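Long-range contact in Blo t 1 allergen (Blomia tropicalis, PDB 5JT8), which is a mite allergen of the papain-like cysteine protease family, probably a peptidase made as a proenzyme held inactive by its propeptide: residues F261-N266 with W303-N309. Numbering follows the deposited sequence.
Sequences FRNLGN and WGTGWGN
Carbonyls at the end of a helix can share an indole NH from a distant loop, as here. F261 (chi1 t) lies in the last turn of helix 259-262; its O accepts hydrogen bonds from W307 NE1 (3.0 Å) and L264 N (3.2 Å). Its ring meets the W307 six-membered ring obliquely (centroids 5.0 Å, planes at 49°), and its CE2 lies 3.9 Å from W303 CH2, giving a three-ring aromatic cluster. R262 O takes a weak bond from W307 NE1 (3.2 Å); its CA-to-CB points away, and NH2 bonds M78 O and Y75 O. At N263 the helical conformation ends, and L264 follows as extended: CB touches W307 CZ2 (3.7 Å) and O accepts a hydrogen bond from G308 N (2.8 Å). G265 and G308 (phi/psi 54/-140, where a CB would clash with W307 CE3) pass with CA atoms 3.5 Å apart, exchanging CA-H...O contacts; N266 and N309 CA atoms are 5.2 Å apart. The type I turn G304-W307 precedes G308, and chi1 t carries the W307 indole to the helix end; W303 stacks on H281. This is the N-S-W-G-x-x-W-G motif, here N301 to G308, of papain-family proteases.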
ATOM      1  N   PHE A 261      10.108   5.499   5.936  1.00 33.03           N
ATOM      2  CA  PHE A 261       8.835   5.389   5.244  1.00 38.39           C
ATOM      3  C   PHE A 261       7.691   5.342   6.253  1.00 40.26           C
ATOM      4  O   PHE A 261       6.663   6.002   6.078  1.00 39.46           O
ATOM      5  CB  PHE A 261       8.789   4.154   4.342  1.00 31.04           C
ATOM      6  CG  PHE A 261       7.533   4.072   3.541  1.00 36.09           C
ATOM      7  CD1 PHE A 261       7.414   4.778   2.346  1.00 34.82           C
ATOM      8  CD2 PHE A 261       6.444   3.348   4.006  1.00 30.30           C
ATOM      9  CE1 PHE A 261       6.249   4.728   1.612  1.00 34.17           C
ATOM     10  CE2 PHE A 261       5.272   3.303   3.286  1.00 32.96           C
ATOM     11  CZ  PHE A 261       5.172   3.986   2.083  1.00 36.12           C
ATOM     12  N   ARG A 262       7.889   4.556   7.309  1.00 41.72           N
ATOM     13  CA  ARG A 262       6.912   4.400   8.392  1.00 46.47           C
ATOM     14  C   ARG A 262       6.353   5.722   8.907  1.00 43.57           C
ATOM     15  O   ARG A 262       5.136   5.896   9.050  1.00 39.86           O
ATOM     16  CB  ARG A 262       7.559   3.633   9.546  1.00 55.23           C
ATOM     17  CG  ARG A 262       6.657   3.293  10.702  1.00 56.56           C
ATOM     18  CD  ARG A 262       7.383   2.351  11.659  1.00 55.05           C
ATOM     19  NE  ARG A 262       6.636   2.156  12.895  1.00 55.72           N
ATOM     20  CZ  ARG A 262       7.033   1.382  13.899  1.00 53.46           C
ATOM     21  NH1 ARG A 262       8.179   0.717  13.820  1.00 47.73           N
ATOM     22  NH2 ARG A 262       6.277   1.280  14.984  1.00 58.17           N
ATOM     23  N   ASN A 263       7.246   6.665   9.168  1.00 43.88           N
ATOM     24  CA  ASN A 263       6.845   7.911   9.805  1.00 41.87           C
ATOM     25  C   ASN A 263       6.772   9.084   8.861  1.00 43.39           C
ATOM     26  O   ASN A 263       6.661  10.227   9.306  1.00 37.85           O
ATOM     27  CB  ASN A 263       7.805   8.239  10.941  1.00 37.07           C
ATOM     28  CG  ASN A 263       7.689   7.262  12.072  1.00 41.98           C
ATOM     29  OD1 ASN A 263       6.752   7.334  12.867  1.00 50.09           O
ATOM     30  ND2 ASN A 263       8.630   6.328  12.149  1.00 40.16           N
ATOM     31  N   LEU A 264       6.828   8.796   7.561  1.00 45.29           N
ATOM     32  CA  LEU A 264       6.840   9.844   6.540  1.00 44.00           C
ATOM     33  C   LEU A 264       5.664  10.810   6.661  1.00 43.64           C
ATOM     34  O   LEU A 264       4.521  10.385   6.812  1.00 44.27           O
ATOM     35  CB  LEU A 264       6.842   9.214   5.146  1.00 42.72           C
ATOM     36  CG  LEU A 264       7.001  10.151   3.948  1.00 44.18           C
ATOM     37  CD1 LEU A 264       8.269  10.983   4.093  1.00 42.08           C
ATOM     38  CD2 LEU A 264       7.044   9.342   2.652  1.00 42.43           C
ATOM     39  N   GLY A 265       5.961  12.109   6.615  1.00 38.26           N
ATOM     40  CA  GLY A 265       4.950  13.141   6.450  1.00 42.54           C
ATOM     41  C   GLY A 265       5.159  13.848   5.114  1.00 46.09           C
ATOM     42  O   GLY A 265       5.242  13.199   4.071  1.00 43.89           O
ATOM     43  N   ASN A 266       5.253  15.175   5.141  1.00 43.59           N
ATOM     44  CA  ASN A 266       5.623  15.951   3.957  1.00 49.01           C
ATOM     45  C   ASN A 266       7.094  15.775   3.569  1.00 48.76           C
ATOM     46  O   ASN A 266       7.936  15.467   4.421  1.00 50.06           O
ATOM     47  CB  ASN A 266       5.344  17.440   4.188  1.00 57.85           C
ATOM     48  CG  ASN A 266       3.866  17.786   4.096  1.00 66.75           C
ATOM     49  OD1 ASN A 266       3.320  17.947   3.004  1.00 73.81           O
ATOM     50  ND2 ASN A 266       3.217  17.922   5.247  1.00 66.32           N
ATOM     51  N   TRP A 303      -2.976   4.247   5.055  1.00 35.56           N
ATOM     52  CA  TRP A 303      -2.794   4.466   6.490  1.00 34.32           C
ATOM     53  C   TRP A 303      -3.480   5.747   6.974  1.00 31.40           C
ATOM     54  O   TRP A 303      -3.049   6.357   7.952  1.00 35.44           O
ATOM     55  CB  TRP A 303      -1.306   4.523   6.839  1.00 30.39           C
ATOM     56  CG  TRP A 303      -0.561   3.213   6.647  1.00 30.04           C
ATOM     57  CD1 TRP A 303      -1.104   1.977   6.473  1.00 29.57           C
ATOM     58  CD2 TRP A 303       0.860   3.035   6.633  1.00 31.97           C
ATOM     59  NE1 TRP A 303      -0.114   1.040   6.353  1.00 29.22           N
ATOM     60  CE2 TRP A 303       1.105   1.663   6.437  1.00 29.22           C
ATOM     61  CE3 TRP A 303       1.950   3.906   6.756  1.00 34.61           C
ATOM     62  CZ2 TRP A 303       2.397   1.132   6.365  1.00 32.55           C
ATOM     63  CZ3 TRP A 303       3.240   3.380   6.679  1.00 31.08           C
ATOM     64  CH2 TRP A 303       3.449   2.005   6.488  1.00 34.88           C
ATOM     65  N   GLY A 304      -4.537   6.150   6.280  1.00 31.30           N
ATOM     66  CA  GLY A 304      -5.279   7.342   6.642  1.00 36.27           C
ATOM     67  C   GLY A 304      -4.623   8.608   6.120  1.00 33.37           C
ATOM     68  O   GLY A 304      -3.465   8.600   5.694  1.00 33.79           O
ATOM     69  N   THR A 305      -5.367   9.705   6.168  1.00 37.82           N
ATOM     70  CA  THR A 305      -4.880  10.992   5.673  1.00 40.30           C
ATOM     71  C   THR A 305      -3.852  11.602   6.622  1.00 41.60           C
ATOM     72  O   THR A 305      -3.272  12.643   6.325  1.00 42.16           O
ATOM     73  CB  THR A 305      -6.030  12.000   5.492  1.00 39.55           C
ATOM     74  OG1 THR A 305      -6.677  12.213   6.753  1.00 43.80           O
ATOM     75  CG2 THR A 305      -7.051  11.484   4.487  1.00 35.53           C
ATOM     76  N   GLY A 306      -3.649  10.961   7.768  1.00 38.09           N
ATOM     77  CA  GLY A 306      -2.715  11.448   8.768  1.00 36.32           C
ATOM     78  C   GLY A 306      -1.270  11.129   8.412  1.00 37.33           C
ATOM     79  O   GLY A 306      -0.357  11.764   8.921  1.00 42.82           O
ATOM     80  N   TRP A 307      -1.061  10.146   7.541  1.00 33.28           N
ATOM     81  CA  TRP A 307       0.290   9.778   7.102  1.00 39.72           C
ATOM     82  C   TRP A 307       0.686  10.540   5.839  1.00 37.47           C
ATOM     83  O   TRP A 307      -0.171  10.913   5.035  1.00 33.35           O
ATOM     84  CB  TRP A 307       0.388   8.266   6.852  1.00 37.47           C
ATOM     85  CG  TRP A 307       1.739   7.774   6.338  1.00 33.44           C
ATOM     86  CD1 TRP A 307       2.766   7.282   7.083  1.00 31.26           C
ATOM     87  CD2 TRP A 307       2.174   7.706   4.969  1.00 31.32           C
ATOM     88  NE1 TRP A 307       3.813   6.922   6.274  1.00 36.72           N
ATOM     89  CE2 TRP A 307       3.478   7.169   4.972  1.00 32.43           C
ATOM     90  CE3 TRP A 307       1.591   8.051   3.746  1.00 32.72           C
ATOM     91  CZ2 TRP A 307       4.210   6.963   3.800  1.00 32.65           C
ATOM     92  CZ3 TRP A 307       2.327   7.849   2.575  1.00 32.38           C
ATOM     93  CH2 TRP A 307       3.620   7.313   2.617  1.00 31.67           C
ATOM     94  N   GLY A 308       1.987  10.761   5.676  1.00 35.99           N
ATOM     95  CA  GLY A 308       2.509  11.470   4.526  1.00 34.94           C
ATOM     96  C   GLY A 308       1.840  12.822   4.369  1.00 34.11           C
ATOM     97  O   GLY A 308       1.582  13.505   5.351  1.00 33.82           O
ATOM     98  N   ASN A 309       1.548  13.195   3.127  1.00 36.83           N
ATOM     99  CA  ASN A 309       0.811  14.417   2.834  1.00 35.33           C
ATOM    100  C   ASN A 309      -0.630  14.084   2.426  1.00 36.31           C
ATOM    101  O   ASN A 309      -0.900  13.782   1.264  1.00 35.76           O
ATOM    102  CB  ASN A 309       1.514  15.211   1.724  1.00 33.09           C
ATOM    103  CG  ASN A 309       0.894  16.589   1.502  1.00 47.46           C
ATOM    104  OD1 ASN A 309      -0.285  16.812   1.784  1.00 47.89           O
ATOM    105  ND2 ASN A 309       1.696  17.522   1.006  1.00 53.50           N
TER